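Local atomic coordinates of putative polysaccharide binding proteins (DUF1812) (Bacteroides thetaiotaomicron VPI-5482, PDB entry 3GF8), a protein that is of uncertain function but is probably a lipid-anchored outer-membrane component of fimbrial assembly, of the FimB/Mfa2 family. Residues N178-L181 against L187-D190; L41-F44 against Y50-K53; Q157-S162 against L278-V283; L165-Y170 against A208-N213; F20-N25 against A29-A34. One frame throughout, in Å; residues are numbered along the deposited sequence.

Interaction 1: residues N178-L181 against L187-D190; sequences NGHL and LLDD
The imidazole of His180 is held on two sides by the segment 187-190. Its CG stands anti to the backbone N (chi1 -159°), which carries the ring across to the other segment. Leu188 sends CD1 over one face, 3.8 Å from the centroid of the His180 ring and almost on the ring normal, a clean CH-pi contact. At the edge, His180 ND1 donates to the carbonyl O of Asp189 at 3.3 Å; the bond is long but nearly straight, 170° at the hydrogen, and the oxygen sits in the ring plane. Face and edge together limit the rotation of the ring. On the backbone, Leu188 N gives a short bond to His180 O, 2.7 Å, close to the C=O axis. Water 1 adds a second connection, linking His180 N, 3.0 Å away, and Leu188 O.

Asp190 lays its carboxylate beside the start of the strand, OD2 lying 3.6 Å from His180 CB, while its charge is answered by a salt bridge to Arg110. The apolar end belongs to Leu187. Its two methyls divide the work: CD1 meets Leu181 CD2 at 3.8 Å, the two leucines lying side by side and pointing the same way, and CD2 touches Asn178 CB at 3.6 Å. Asn178 ND2 donates to Arg216 O and Thr214 OG1.

Leu181 also bonds through its backbone to Leu106. What results is a chain reversal closed by a single beta bridge, Leu181 with Leu187, at the edge strand 180-182 of a three-stranded antiparallel sheet with 105-108 and 89-91.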
# COMPACT_ATOMS: atom_id res chain seq x y z
N ASN A 178 7.77 -2.70 7.00
CA ASN A 178 6.43 -2.15 6.88
C ASN A 178 5.37 -3.22 6.77
O ASN A 178 4.28 -2.93 6.32
CB ASN A 178 6.34 -1.18 5.68
CG ASN A 178 6.72 -1.81 4.35
OD1 ASN A 178 7.25 -2.92 4.28
ND2 ASN A 178 6.46 -1.09 3.27
N GLY A 179 5.65 -4.43 7.24
CA GLY A 179 4.73 -5.56 7.05
C GLY A 179 3.77 -5.82 8.21
O GLY A 179 3.09 -6.86 8.20
N HIS A 180 3.69 -4.92 9.19
CA HIS A 180 2.83 -5.16 10.38
C HIS A 180 2.02 -3.89 10.70
O HIS A 180 2.57 -2.90 11.18
CB HIS A 180 3.69 -5.60 11.57
CG HIS A 180 2.95 -6.33 12.64
ND1 HIS A 180 3.50 -6.55 13.89
CD2 HIS A 180 1.72 -6.89 12.67
CE1 HIS A 180 2.64 -7.24 14.62
NE2 HIS A 180 1.55 -7.44 13.91
N LEU A 181 0.73 -3.91 10.40
CA LEU A 181 -0.09 -2.71 10.52
C LEU A 181 -1.05 -2.80 11.71
O LEU A 181 -1.74 -3.78 11.88
CB LEU A 181 -0.87 -2.46 9.22
CG LEU A 181 0.01 -2.35 7.97
CD1 LEU A 181 -0.82 -2.17 6.74
CD2 LEU A 181 1.09 -1.24 8.17
N LEU A 187 2.60 1.55 11.23
CA LEU A 187 3.56 0.46 11.16
C LEU A 187 3.97 0.04 12.57
O LEU A 187 4.55 0.80 13.32
CB LEU A 187 4.78 0.86 10.34
CG LEU A 187 4.70 0.82 8.80
CD1 LEU A 187 3.57 1.61 8.30
CD2 LEU A 187 6.01 1.37 8.26
N LEU A 188 3.63 -1.20 12.92
CA LEU A 188 4.08 -1.82 14.16
C LEU A 188 5.51 -2.31 13.99
O LEU A 188 6.02 -2.40 12.87
CB LEU A 188 3.16 -3.00 14.51
CG LEU A 188 1.67 -2.65 14.61
CD1 LEU A 188 0.79 -3.86 15.01
CD2 LEU A 188 1.46 -1.48 15.59
N ASP A 189 6.16 -2.63 15.10
CA ASP A 189 7.49 -3.18 15.07
C ASP A 189 7.40 -4.54 14.37
O ASP A 189 6.43 -5.27 14.55
CB ASP A 189 8.07 -3.33 16.48
CG ASP A 189 8.50 -1.97 17.08
OD1 ASP A 189 8.31 -0.92 16.42
OD2 ASP A 189 9.02 -1.93 18.21
N ASP A 190 8.40 -4.83 13.56
CA ASP A 190 8.39 -6.05 12.74
C ASP A 190 9.80 -6.26 12.24
O ASP A 190 10.65 -5.39 12.40
CB ASP A 190 7.39 -5.93 11.58
CG ASP A 190 7.05 -7.28 10.91
OD1 ASP A 190 7.49 -8.35 11.40
OD2 ASP A 190 6.36 -7.29 9.87
O HOH W 1 5.40 -2.65 10.02

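Interaction 2: residues L41-F44 against Y50-K53; sequences LYVF and YLFK
Lys53 lies alongside Tyr42, both side chains pointing the same way. Its CB sits over one face of the phenol, 4.0 Å from the centroid of the Tyr42 ring, a CH-pi contact offset toward the rim; the same CB is 3.3 Å from Leu41 O. With CG set between backbone N and carbonyl carbon (chi1 60°), the chain then runs along the ring, and CD reaches Tyr42 OH at 3.5 Å. Lys53 CE is still 4.1 Å from Tyr42 OH, and the bend at chi4 turns NZ to a salt bridge with Glu40, which is also hydrogen-bonded to Tyr42 OH.

On the same face, Tyr50 directs its edge toward the face of Phe44, planes 60° apart, in an offset edge-to-face pair. Val43 and Phe52 pack on the other face, Val43 CB over the centre of the phenyl ring. Between the faces, Val43 N donates to Phe52 O at 2.9 Å, while Val43 O accepts from Leu51 N at 2.8 Å and only weakly from Phe52 N at 3.4 Å. Leu51 and Phe52 opposite Val43 make a classic beta bulge.

Beside this hairpin of strands 38-44 and 50-57, strand 75-83 pairs with 38-44, while Val70 of strand 68-70 packs on Leu41 and Phe52.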
# COMPACT_ATOMS: atom_id res chain seq x y z
N LEU A 41 -15.72 -5.40 7.85
CA LEU A 41 -16.02 -4.34 8.82
C LEU A 41 -15.82 -4.89 10.23
O LEU A 41 -16.33 -5.95 10.56
CB LEU A 41 -17.47 -3.86 8.66
CG LEU A 41 -17.89 -2.59 9.44
CD1 LEU A 41 -17.36 -1.35 8.78
CD2 LEU A 41 -19.41 -2.51 9.61
N TYR A 42 -15.10 -4.15 11.05
CA TYR A 42 -14.90 -4.50 12.45
C TYR A 42 -15.75 -3.52 13.30
O TYR A 42 -15.68 -2.31 13.08
CB TYR A 42 -13.39 -4.41 12.78
CG TYR A 42 -12.62 -5.57 12.18
CD1 TYR A 42 -12.33 -5.62 10.83
CD2 TYR A 42 -12.24 -6.67 12.97
CE1 TYR A 42 -11.66 -6.73 10.27
CE2 TYR A 42 -11.55 -7.75 12.43
CZ TYR A 42 -11.28 -7.78 11.07
OH TYR A 42 -10.61 -8.86 10.54
N VAL A 43 -16.53 -4.05 14.24
CA VAL A 43 -17.41 -3.24 15.09
C VAL A 43 -17.04 -3.38 16.56
O VAL A 43 -16.91 -4.48 17.08
CB VAL A 43 -18.88 -3.60 14.89
CG1 VAL A 43 -19.78 -2.74 15.82
CG2 VAL A 43 -19.28 -3.42 13.44
N PHE A 44 -16.83 -2.25 17.21
CA PHE A 44 -16.45 -2.18 18.60
C PHE A 44 -17.49 -1.31 19.31
O PHE A 44 -18.12 -0.46 18.69
CB PHE A 44 -15.06 -1.54 18.72
CG PHE A 44 -13.97 -2.34 18.07
CD1 PHE A 44 -13.67 -2.19 16.73
CD2 PHE A 44 -13.23 -3.26 18.82
CE1 PHE A 44 -12.65 -2.94 16.14
CE2 PHE A 44 -12.22 -4.00 18.23
CZ PHE A 44 -11.93 -3.85 16.89
N TYR A 50 -14.50 -5.30 21.23
CA TYR A 50 -14.92 -5.92 20.00
C TYR A 50 -16.28 -6.55 20.14
O TYR A 50 -16.55 -7.23 21.12
CB TYR A 50 -13.92 -7.01 19.67
CG TYR A 50 -14.16 -7.79 18.43
CD1 TYR A 50 -14.04 -7.20 17.19
CD2 TYR A 50 -14.44 -9.17 18.49
CE1 TYR A 50 -14.21 -7.95 16.04
CE2 TYR A 50 -14.60 -9.91 17.35
CZ TYR A 50 -14.47 -9.29 16.12
OH TYR A 50 -14.60 -10.00 14.96
N LEU A 51 -17.10 -6.34 19.13
CA LEU A 51 -18.42 -6.96 19.07
C LEU A 51 -18.46 -8.04 17.99
O LEU A 51 -18.87 -9.17 18.26
CB LEU A 51 -19.48 -5.89 18.80
CG LEU A 51 -19.70 -4.97 20.01
CD1 LEU A 51 -20.62 -3.75 19.71
CD2 LEU A 51 -20.30 -5.78 21.10
N PHE A 52 -18.04 -7.69 16.78
CA PHE A 52 -18.01 -8.65 15.69
C PHE A 52 -17.35 -8.07 14.46
O PHE A 52 -17.12 -6.85 14.39
CB PHE A 52 -19.42 -9.12 15.30
CG PHE A 52 -20.34 -8.02 14.85
CD1 PHE A 52 -20.39 -7.63 13.52
CD2 PHE A 52 -21.22 -7.42 15.75
CE1 PHE A 52 -21.28 -6.64 13.10
CE2 PHE A 52 -22.10 -6.43 15.33
CZ PHE A 52 -22.13 -6.03 14.01
N LYS A 53 -17.10 -8.93 13.49
CA LYS A 53 -16.69 -8.45 12.17
C LYS A 53 -17.69 -8.96 11.17
O LYS A 53 -18.44 -9.88 11.48
CB LYS A 53 -15.26 -8.85 11.81
CG LYS A 53 -14.97 -10.35 11.76
CD LYS A 53 -13.48 -10.58 11.59
CE LYS A 53 -13.10 -12.05 11.34
NZ LYS A 53 -13.68 -12.49 10.05

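Interaction 3: residues Q157-S162 against L278-V283; sequences QSYTGS and LAVQIV
Tyr159 lays its ring across Val280, and this one pair makes most of the contact. Val280 CG1 stands over the centre of the phenol, 3.8 Å from the centroid of the Tyr159 ring and 10° off the ring normal, a CH-pi contact made by a single methyl. The other branch is not idle: Val280 CG2 reaches back to Tyr159 CB at 4.1 Å, while Val280 CB stands 3.9 Å from Tyr159 CG, at the root of the ring. The two side chains cross at about a right angle, with the valine ending on the phenol's face. A chi1 of 172° extends the ring from the end of strand 139-158 toward strand 279-284.

Gln281 takes the third share. Its CG comes to 4.0 Å from Tyr159 CE1, approaching obliquely, and CD and OE1 follow at similar range. The amide plane is turned 65° from the ring, so the glutamine does not stack on it. The two segments share no hydrogen bond, and the contact is small and near the surface.

Val280 and Gln281 both face Phe272 in a classic beta bulge, which probably helps both residues reach the ring. Strand 266-273 lies between the two elements, parallel to 139-158 and antiparallel to 279-284. The side chains meet across it near its end, where Leu273 pairs with Tyr159 and Phe272 with Val280; strand 287-290 lines the far side of 279-284.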
# COMPACT_ATOMS: atom_id res chain seq x y z
N GLN A 157 18.41 2.42 -16.98
CA GLN A 157 19.14 2.66 -18.23
C GLN A 157 20.32 3.60 -18.06
O GLN A 157 20.40 4.45 -17.16
CB GLN A 157 18.25 3.33 -19.26
CG GLN A 157 16.92 2.70 -19.50
CD GLN A 157 15.98 3.62 -20.29
OE1 GLN A 157 16.39 4.67 -20.79
NE2 GLN A 157 14.71 3.22 -20.41
N SER A 158 21.22 3.48 -19.01
CA SER A 158 22.32 4.41 -19.16
C SER A 158 21.77 5.80 -19.49
O SER A 158 20.96 5.95 -20.41
CB SER A 158 23.21 3.93 -20.31
OG SER A 158 24.22 4.88 -20.56
N TYR A 159 22.24 6.80 -18.76
CA TYR A 159 21.86 8.17 -19.00
C TYR A 159 22.33 8.65 -20.37
O TYR A 159 21.58 9.32 -21.07
CB TYR A 159 22.44 9.10 -17.94
CG TYR A 159 22.22 10.56 -18.27
CD1 TYR A 159 20.96 11.10 -18.20
CD2 TYR A 159 23.26 11.36 -18.73
CE1 TYR A 159 20.73 12.40 -18.50
CE2 TYR A 159 23.05 12.67 -19.07
CZ TYR A 159 21.78 13.19 -18.95
OH TYR A 159 21.51 14.48 -19.26
N THR A 160 23.57 8.36 -20.73
CA THR A 160 24.07 8.79 -22.04
C THR A 160 23.88 7.72 -23.11
O THR A 160 24.13 7.97 -24.27
CB THR A 160 25.56 9.07 -21.99
OG1 THR A 160 26.21 7.87 -21.58
CG2 THR A 160 25.87 10.22 -21.02
N GLY A 161 23.45 6.52 -22.73
CA GLY A 161 23.35 5.41 -23.68
C GLY A 161 24.71 5.00 -24.23
O GLY A 161 24.77 4.41 -25.29
N SER A 162 25.78 5.31 -23.51
CA SER A 162 27.14 5.04 -23.99
C SER A 162 27.59 3.67 -23.50
O SER A 162 28.73 3.24 -23.74
CB SER A 162 28.10 6.09 -23.46
OG SER A 162 28.29 5.91 -22.07
N LEU A 278 25.45 6.18 -10.49
CA LEU A 278 24.85 7.38 -9.90
C LEU A 278 23.63 7.71 -10.75
O LEU A 278 23.73 7.77 -11.97
CB LEU A 278 25.88 8.52 -9.93
CG LEU A 278 25.58 9.97 -9.54
CD1 LEU A 278 25.34 10.10 -8.03
CD2 LEU A 278 26.75 10.91 -10.01
N ALA A 279 22.49 7.93 -10.09
CA ALA A 279 21.27 8.40 -10.79
C ALA A 279 21.43 9.87 -11.22
O ALA A 279 21.62 10.78 -10.40
CB ALA A 279 20.02 8.21 -9.92
N VAL A 280 21.41 10.08 -12.53
CA VAL A 280 21.50 11.42 -13.07
C VAL A 280 20.13 12.07 -13.03
O VAL A 280 19.97 13.23 -12.59
CB VAL A 280 22.10 11.44 -14.46
CG1 VAL A 280 22.11 12.87 -14.99
CG2 VAL A 280 23.50 10.83 -14.39
N GLN A 281 19.14 11.30 -13.46
CA GLN A 281 17.77 11.74 -13.39
C GLN A 281 16.86 10.55 -13.31
O GLN A 281 17.26 9.45 -13.71
CB GLN A 281 17.42 12.58 -14.62
CG GLN A 281 17.71 11.90 -15.94
CD GLN A 281 16.94 12.51 -17.11
OE1 GLN A 281 16.98 13.73 -17.34
NE2 GLN A 281 16.27 11.64 -17.88
N ILE A 282 15.67 10.77 -12.77
CA ILE A 282 14.61 9.79 -12.78
C ILE A 282 13.37 10.30 -13.49
O ILE A 282 13.14 11.51 -13.62
CB ILE A 282 14.25 9.32 -11.33
CG1 ILE A 282 13.54 10.43 -10.56
CG2 ILE A 282 15.50 8.88 -10.62
CD1 ILE A 282 13.44 10.19 -9.08
N VAL A 283 12.54 9.38 -13.94
CA VAL A 283 11.27 9.75 -14.47
C VAL A 283 10.28 8.96 -13.66
O VAL A 283 10.36 7.73 -13.61
CB VAL A 283 11.19 9.44 -15.92
CG1 VAL A 283 9.74 9.78 -16.51
CG2 VAL A 283 12.22 10.23 -16.63

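Interaction 4: residues L165-Y170 against A208-N213; sequences LDMNDY and AYVDMN
Selenomethionine 167 (Met167) pins a loop to a beta strand: the loop between strands 139-158 and 170-176 sets this one side chain against Ala208 and the first residues of strand 209-214. The fold is probably a transthyretin-like beta-sandwich, as the family's clan suggests, and no hydrogen bond joins the two segments.

The tight part is at the tip. The chain runs out extended through chi2 and then bends at chi3 (55°), which turns CE along the strand instead of straight into it. Met167 CE thereby comes to 3.4 Å from Tyr209 C and 3.5 Å from Val210 N, lying against the peptide itself. Just as close, Met167 SE lies 3.4 Å from Ala208 O. Tyr209 contributes mainly this backbone, its CB pointing away; its ring makes a cation-pi contact with Arg153. Phe156 of strand 139-158 also touches Met167, and Tyr172 touches Val210, so several strands pack round this side chain.

The loose side is the rest of the loop. Asn168 and Asp169 are exposed and make no contact with 208-213. Local bonds shape the turn: Asp166 OD1 takes weak bonds from Asn168 N and Asp169 N, and Asp169 N also bonds Asp166 O at 3.2 Å. Gln202 ties that turn back to the body, receiving the N-H of Met167 and donating to Asn168 OD1, and Tyr172 OH bonds Met167 O.

Of the two valine methyls the nearer is CG1 of Val210, 3.5 Å from Met167 CE, with CG2 at 4.2 Å; one bond back from CE, the selenium rests 3.7 Å from Ala208 CB.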
# COMPACT_ATOMS: atom_id res chain seq x y z
N LEU A 165 23.15 -0.91 -19.88
CA LEU A 165 22.82 -1.55 -18.63
C LEU A 165 22.01 -2.79 -18.99
O LEU A 165 20.99 -2.67 -19.64
CB LEU A 165 22.01 -0.57 -17.77
CG LEU A 165 21.89 -0.96 -16.30
CD1 LEU A 165 21.33 0.25 -15.55
CD2 LEU A 165 21.03 -2.25 -16.12
N ASP A 166 22.49 -3.96 -18.60
CA ASP A 166 21.71 -5.19 -18.74
C ASP A 166 21.07 -5.61 -17.42
O ASP A 166 21.76 -6.04 -16.49
CB ASP A 166 22.56 -6.33 -19.25
CG ASP A 166 21.87 -7.66 -19.11
OD1 ASP A 166 21.44 -8.01 -17.99
OD2 ASP A 166 21.76 -8.36 -20.13
N MSE A 167 19.74 -5.57 -17.39
CA MSE A 167 18.94 -5.83 -16.18
C MSE A 167 18.94 -7.26 -15.63
O MSE A 167 18.59 -7.48 -14.49
CB MSE A 167 17.48 -5.33 -16.36
CG MSE A 167 17.38 -3.82 -16.35
SE MSE A 167 15.56 -3.16 -16.37
CE MSE A 167 14.89 -4.15 -14.76
N ASN A 168 19.39 -8.25 -16.37
CA ASN A 168 19.48 -9.56 -15.69
C ASN A 168 20.81 -9.79 -14.95
O ASN A 168 20.98 -10.83 -14.32
CB ASN A 168 19.12 -10.75 -16.59
CG ASN A 168 19.25 -10.43 -18.05
OD1 ASN A 168 18.23 -10.20 -18.76
ND2 ASN A 168 20.51 -10.36 -18.52
N ASP A 169 21.72 -8.82 -14.98
CA ASP A 169 22.97 -8.97 -14.19
C ASP A 169 22.77 -8.82 -12.66
O ASP A 169 23.61 -9.25 -11.87
CB ASP A 169 24.04 -8.03 -14.73
CG ASP A 169 24.44 -8.34 -16.20
OD1 ASP A 169 24.18 -9.46 -16.69
OD2 ASP A 169 25.02 -7.46 -16.86
N TYR A 170 21.62 -8.27 -12.25
CA TYR A 170 21.42 -7.85 -10.85
C TYR A 170 20.21 -8.44 -10.16
O TYR A 170 19.25 -8.81 -10.81
CB TYR A 170 21.30 -6.33 -10.84
CG TYR A 170 22.42 -5.74 -11.60
CD1 TYR A 170 23.65 -5.56 -10.98
CD2 TYR A 170 22.30 -5.44 -12.95
CE1 TYR A 170 24.71 -5.05 -11.68
CE2 TYR A 170 23.35 -4.92 -13.65
CZ TYR A 170 24.57 -4.74 -12.99
OH TYR A 170 25.65 -4.24 -13.66
N ALA A 208 12.91 -3.13 -21.12
CA ALA A 208 13.17 -3.88 -19.88
C ALA A 208 12.74 -3.24 -18.55
O ALA A 208 12.98 -2.06 -18.31
CB ALA A 208 14.66 -4.24 -19.80
N TYR A 209 12.17 -4.03 -17.66
CA TYR A 209 11.78 -3.56 -16.35
C TYR A 209 11.58 -4.71 -15.33
O TYR A 209 11.49 -5.85 -15.73
CB TYR A 209 10.51 -2.73 -16.50
CG TYR A 209 9.29 -3.50 -17.00
CD1 TYR A 209 8.45 -4.17 -16.10
CD2 TYR A 209 8.95 -3.52 -18.34
CE1 TYR A 209 7.33 -4.87 -16.55
CE2 TYR A 209 7.83 -4.22 -18.80
CZ TYR A 209 7.02 -4.88 -17.89
OH TYR A 209 5.92 -5.54 -18.32
N VAL A 210 11.51 -4.40 -14.04
CA VAL A 210 11.06 -5.35 -13.01
C VAL A 210 9.83 -4.80 -12.34
O VAL A 210 9.76 -3.60 -12.08
CB VAL A 210 12.15 -5.60 -11.91
CG1 VAL A 210 13.37 -6.31 -12.48
CG2 VAL A 210 12.58 -4.34 -11.28
N ASP A 211 8.85 -5.65 -12.05
CA ASP A 211 7.70 -5.23 -11.27
C ASP A 211 7.82 -5.79 -9.90
O ASP A 211 8.00 -7.00 -9.73
CB ASP A 211 6.38 -5.73 -11.84
CG ASP A 211 5.95 -5.00 -13.10
OD1 ASP A 211 6.51 -3.92 -13.37
OD2 ASP A 211 5.05 -5.52 -13.82
N MSE A 212 7.65 -4.90 -8.93
CA MSE A 212 7.73 -5.20 -7.51
C MSE A 212 6.53 -4.63 -6.80
O MSE A 212 5.86 -3.74 -7.32
CB MSE A 212 8.96 -4.49 -6.95
CG MSE A 212 10.21 -4.79 -7.79
SE MSE A 212 11.86 -4.08 -7.06
CE MSE A 212 12.05 -5.18 -5.61
N ASN A 213 6.28 -5.10 -5.58
CA ASN A 213 5.34 -4.39 -4.70
C ASN A 213 5.75 -4.36 -3.22
O ASN A 213 6.51 -5.18 -2.76
CB ASN A 213 3.87 -4.85 -4.86
CG ASN A 213 3.61 -6.33 -4.59
OD1 ASN A 213 2.45 -6.79 -4.72
ND2 ASN A 213 4.63 -7.10 -4.28

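Interaction 5: residues F20-N25 against A29-A34; sequences FKYDYN and ADAFHA
An Asx turn at the entrance to helix 32-35 ties the helix to the end of strand 16-21. Asp30 OD1 accepts from Phe32 N, the bond that makes the turn, and from Tyr22 N at 2.7 Å; the two donors come from opposite faces of the carboxylate plane, so one oxygen fastens both segments. Its partner OD2 accepts a hydrogen bond from water 2, which also donates to Phe20 O. A chi1 of 179° swings the Asp30 carboxylate away from its own N and over to Tyr22 N.

Ala31 N returns a bond to Tyr22 O, 2.7 Å long, from above the carbonyl plane. Farther out, the Asn25 amide meets Ala29 with both ends: ND2 gives Ala29 O a bond of 2.9 Å, in the amide plane, and OD1 accepts weakly from Ala29 N at 3.5 Å.

Phe32 faces the strand with its ring, Phe20 O above one face near the rim. Its CE1 packs on Phe20 CB at 3.5 Å, and the two rings are nearly parallel but slid apart. Val39 touches both phenylalanines. Lys21 and Asp23 form a salt bridge nearby, the lysine also bonding Asn144.

Taken together this is a tight strand-to-helix connection, with Ala31 at the N-cap position and an Asx turn leading into the first helical residue.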
# COMPACT_ATOMS: atom_id res chain seq x y z
N PHE A 20 -18.89 2.10 1.65
CA PHE A 20 -17.42 2.17 1.57
C PHE A 20 -17.03 3.02 0.38
O PHE A 20 -17.59 2.88 -0.72
CB PHE A 20 -16.81 0.78 1.38
CG PHE A 20 -17.11 -0.16 2.51
CD1 PHE A 20 -18.31 -0.88 2.53
CD2 PHE A 20 -16.21 -0.31 3.54
CE1 PHE A 20 -18.57 -1.75 3.57
CE2 PHE A 20 -16.48 -1.16 4.58
CZ PHE A 20 -17.67 -1.89 4.59
N LYS A 21 -16.07 3.92 0.57
CA LYS A 21 -15.57 4.68 -0.61
C LYS A 21 -14.07 4.59 -0.71
O LYS A 21 -13.39 4.47 0.30
CB LYS A 21 -16.03 6.13 -0.58
CG LYS A 21 -15.54 7.02 0.59
CD LYS A 21 -16.02 8.48 0.36
CE LYS A 21 -15.47 9.45 1.35
NZ LYS A 21 -14.03 9.58 1.19
N TYR A 22 -13.58 4.67 -1.96
CA TYR A 22 -12.17 4.72 -2.26
C TYR A 22 -11.92 5.85 -3.25
O TYR A 22 -11.75 5.60 -4.45
CB TYR A 22 -11.65 3.37 -2.82
CG TYR A 22 -10.22 3.43 -3.29
CD1 TYR A 22 -9.23 4.09 -2.54
CD2 TYR A 22 -9.86 2.90 -4.51
CE1 TYR A 22 -7.89 4.17 -3.02
CE2 TYR A 22 -8.56 2.97 -4.97
CZ TYR A 22 -7.58 3.61 -4.24
OH TYR A 22 -6.29 3.65 -4.76
N ASP A 23 -11.89 7.08 -2.72
CA ASP A 23 -11.61 8.25 -3.53
C ASP A 23 -10.30 8.89 -3.15
O ASP A 23 -9.86 9.85 -3.81
CB ASP A 23 -12.75 9.28 -3.46
CG ASP A 23 -13.00 9.84 -2.04
OD1 ASP A 23 -12.32 9.48 -1.07
OD2 ASP A 23 -13.94 10.62 -1.91
N TYR A 24 -9.64 8.36 -2.11
CA TYR A 24 -8.30 8.87 -1.73
C TYR A 24 -7.18 8.33 -2.69
O TYR A 24 -6.34 7.51 -2.32
CB TYR A 24 -8.03 8.57 -0.25
CG TYR A 24 -7.03 9.47 0.41
CD1 TYR A 24 -7.27 10.82 0.56
CD2 TYR A 24 -5.85 8.97 0.92
CE1 TYR A 24 -6.35 11.65 1.17
CE2 TYR A 24 -4.93 9.79 1.53
CZ TYR A 24 -5.20 11.13 1.67
OH TYR A 24 -4.28 11.96 2.28
N ASN A 25 -7.20 8.83 -3.92
CA ASN A 25 -6.31 8.37 -4.97
C ASN A 25 -5.92 9.55 -5.86
O ASN A 25 -6.42 10.65 -5.62
CB ASN A 25 -6.96 7.26 -5.79
CG ASN A 25 -8.32 7.63 -6.31
OD1 ASN A 25 -8.49 8.61 -7.04
ND2 ASN A 25 -9.32 6.84 -5.93
N ALA A 29 -11.30 10.61 -7.17
CA ALA A 29 -12.64 10.13 -7.50
C ALA A 29 -12.83 8.72 -6.95
O ALA A 29 -11.86 7.98 -6.77
CB ALA A 29 -12.83 10.18 -9.00
N ASP A 30 -14.07 8.35 -6.65
CA ASP A 30 -14.34 7.12 -5.94
C ASP A 30 -14.19 5.93 -6.88
O ASP A 30 -14.90 5.86 -7.86
CB ASP A 30 -15.76 7.11 -5.38
CG ASP A 30 -16.09 5.81 -4.64
OD1 ASP A 30 -15.15 5.13 -4.15
OD2 ASP A 30 -17.28 5.47 -4.57
N ALA A 31 -13.27 5.00 -6.57
CA ALA A 31 -13.06 3.80 -7.42
C ALA A 31 -13.43 2.49 -6.72
O ALA A 31 -13.06 1.40 -7.16
CB ALA A 31 -11.59 3.74 -7.94
N PHE A 32 -14.20 2.60 -5.63
CA PHE A 32 -14.58 1.41 -4.87
C PHE A 32 -15.10 0.29 -5.76
O PHE A 32 -14.50 -0.80 -5.84
CB PHE A 32 -15.62 1.74 -3.81
CG PHE A 32 -16.07 0.52 -3.03
CD1 PHE A 32 -15.26 -0.00 -2.03
CD2 PHE A 32 -17.25 -0.14 -3.35
CE1 PHE A 32 -15.64 -1.14 -1.33
CE2 PHE A 32 -17.63 -1.28 -2.67
CZ PHE A 32 -16.83 -1.78 -1.65
N HIS A 33 -16.23 0.53 -6.40
CA HIS A 33 -16.93 -0.51 -7.17
C HIS A 33 -16.03 -1.10 -8.24
O HIS A 33 -16.16 -2.28 -8.55
CB HIS A 33 -18.19 0.04 -7.82
CG HIS A 33 -17.89 1.12 -8.81
ND1 HIS A 33 -17.52 2.39 -8.41
CD2 HIS A 33 -17.79 1.09 -10.16
CE1 HIS A 33 -17.23 3.11 -9.48
NE2 HIS A 33 -17.39 2.35 -10.55
N ALA A 34 -15.10 -0.31 -8.79
CA ALA A 34 -14.17 -0.79 -9.82
C ALA A 34 -13.02 -1.69 -9.31
O ALA A 34 -12.58 -2.57 -10.05
CB ALA A 34 -13.57 0.41 -10.60
O HOH W 2 -18.67 4.43 -2.70

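Interactions 2 and 4 are buried, interactions 1 and 5 partly so, and interaction 3 is a surface contact. Interactions 1 and 5 are rich in polar bonds, using side-chain acceptors or donors and a bridging water. Interaction 2 is hairpin pairing broken by a beta bulge, with aromatic packing on both faces. Interactions 3 and 4 join distant parts of the chain by packing without hydrogen bonds, a ring on a valine in one and a selenomethionine on strand backbone in the other; their centres are about 15 Å apart, and Gln157 N touches Leu165 CD1 at 3.9 Å. Interactions 5 and 2 also touch, through Phe20 CZ and Leu41 CD1.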